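Local coordinates for 2-c-methyl-d-erythritol 4-phosphate cytidylyltransferase (Streptococcus pneumoniae, PDB 2VSH), which catalyses the transfer of the cytidylyl group of CTP to D-ribitol 5-phosphate, supplying CDP-activated ribitol for teichoic acid precursors, at residues A[177-180]-A[181-185]. Residues are numbered along the deposited sequence; the frame is centred on the assembly and turned at random.
Sequences KDFM and DLYGS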
loop_
_atom_site.group_PDB
_atom_site.type_symbol
_atom_site.label_atom_id
_atom_site.label_comp_id
_atom_site.label_asym_id
_atom_site.label_seq_id
_atom_site.Cartn_x
_atom_site.Cartn_y
_atom_site.Cartn_z
ATOM N N LYS A 177 -21.206 13.258 -18.822
ATOM C CA LYS A 177 -21.552 14.684 -18.707
ATOM C C LYS A 177 -21.197 15.221 -17.327
ATOM O O LYS A 177 -20.633 16.325 -17.220
ATOM C CB LYS A 177 -23.044 14.922 -18.999
ATOM C CG LYS A 177 -23.457 16.396 -19.171
ATOM C CD LYS A 177 -24.986 16.543 -19.235
ATOM C CE LYS A 177 -25.464 18.010 -19.400
ATOM N NZ LYS A 177 -25.090 18.941 -18.286
ATOM N N ASP A 178 -21.498 14.430 -16.287
ATOM C CA ASP A 178 -21.194 14.803 -14.913
ATOM C C ASP A 178 -19.704 15.052 -14.705
ATOM O O ASP A 178 -19.328 16.069 -14.112
ATOM C CB ASP A 178 -21.679 13.750 -13.923
ATOM C CG ASP A 178 -23.173 13.833 -13.660
ATOM O OD1 ASP A 178 -23.869 14.625 -14.342
ATOM O OD2 ASP A 178 -23.639 13.098 -12.774
ATOM N N PHE A 179 -18.858 14.143 -15.187
ATOM C CA PHE A 179 -17.417 14.362 -15.095
ATOM C C PHE A 179 -16.995 15.632 -15.839
ATOM O O PHE A 179 -16.207 16.415 -15.317
ATOM C CB PHE A 179 -16.620 13.163 -15.616
ATOM C CG PHE A 179 -15.136 13.394 -15.632
ATOM C CD1 PHE A 179 -14.525 13.988 -16.739
ATOM C CD2 PHE A 179 -14.349 13.038 -14.535
ATOM C CE1 PHE A 179 -13.153 14.208 -16.766
ATOM C CE2 PHE A 179 -12.972 13.254 -14.552
ATOM C CZ PHE A 179 -12.374 13.848 -15.662
ATOM N N MET A 180 -17.500 15.822 -17.059
ATOM C CA MET A 180 -17.156 17.018 -17.832
ATOM C C MET A 180 -17.515 18.313 -17.124
ATOM O O MET A 180 -16.680 19.210 -17.017
ATOM C CB MET A 180 -17.772 16.987 -19.236
ATOM C CG MET A 180 -17.293 15.806 -20.067
ATOM S SD MET A 180 -15.542 15.887 -20.527
ATOM C CE MET A 180 -15.651 16.843 -22.043
ATOM N N ASP A 181 -18.755 18.411 -16.643
ATOM C CA ASP A 181 -19.198 19.584 -15.911
ATOM C C ASP A 181 -18.337 19.917 -14.681
ATOM O O ASP A 181 -17.927 21.060 -14.504
ATOM C CB ASP A 181 -20.678 19.436 -15.530
ATOM C CG ASP A 181 -21.596 19.480 -16.745
ATOM O OD1 ASP A 181 -21.123 19.917 -17.821
ATOM O OD2 ASP A 181 -22.779 19.090 -16.634
ATOM N N LEU A 182 -18.066 18.921 -13.844
ATOM C CA LEU A 182 -17.310 19.144 -12.610
ATOM C C LEU A 182 -15.836 19.438 -12.870
ATOM O O LEU A 182 -15.262 20.337 -12.262
ATOM C CB LEU A 182 -17.425 17.930 -11.692
ATOM C CG LEU A 182 -18.799 17.632 -11.111
ATOM C CD1 LEU A 182 -18.646 16.457 -10.186
ATOM C CD2 LEU A 182 -19.378 18.864 -10.377
ATOM N N TYR A 183 -15.226 18.653 -13.758
ATOM C CA TYR A 183 -13.830 18.846 -14.134
ATOM C C TYR A 183 -13.627 20.197 -14.788
ATOM O O TYR A 183 -12.617 20.859 -14.545
ATOM C CB TYR A 183 -13.405 17.732 -15.082
ATOM C CG TYR A 183 -11.968 17.797 -15.554
ATOM C CD1 TYR A 183 -10.914 17.542 -14.681
ATOM C CD2 TYR A 183 -11.669 18.094 -16.882
ATOM C CE1 TYR A 183 -9.597 17.590 -15.121
ATOM C CE2 TYR A 183 -10.345 18.136 -17.329
ATOM C CZ TYR A 183 -9.325 17.889 -16.445
ATOM O OH TYR A 183 -8.021 17.934 -16.891
ATOM N N GLY A 184 -14.603 20.604 -15.606
ATOM C CA GLY A 184 -14.562 21.874 -16.312
ATOM C C GLY A 184 -14.593 23.075 -15.395
ATOM O O GLY A 184 -14.180 24.153 -15.790
ATOM N N SER A 185 -15.085 22.881 -14.169
ATOM C CA SER A 185 -15.235 23.970 -13.201
ATOM C C SER A 185 -13.962 24.215 -12.387
ATOM O O SER A 185 -13.951 25.069 -11.497
ATOM C CB SER A 185 -16.404 23.680 -12.253
ATOM O OG SER A 185 -16.009 22.733 -11.269
HETATM O O HOH W 1 -23.928 17.445 -15.086
#
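Tyr183 CB sits over one face of the Phe179 ring, 4.2 Å from its centroid and 21° off the normal, a CH-pi contact displaced toward the rim. The two ring planes are near parallel, at 15°, yet with centroids 5.3 Å apart they barely overlap; the nearest atoms are CB and CG of Tyr183, against CE1 and CZ of Phe179. Phe174 also meets the Phe179 ring, and Lys191 makes a cation-pi contact with Tyr183. Both aromatic residues hold CG anti to the backbone N, which points the rings the same way from successive turns. These are i/i+4 neighbours on helix 176-184, which follows the long strand 165-175 of the central mixed sheet in this IspD/TarI cytidylyltransferase. Phe179 packs on Ile90 and Ile94 of helix 86-100, while Tyr183 OH makes a weak hydrogen bond to Thr88, a probable CTP-binding residue. On the exposed side Lys177 is extended until its last torsion, where the chain bends and NZ meets the syn lone pair of Asp181 OD2 at 2.8 Å, an i/i+4 salt bridge. A water donates to OD2 and to Asp178 OD1. Further along, Ser185 OG and N both donate to Leu182 O, OG at 2.7 Å, from one face of the carbonyl plane.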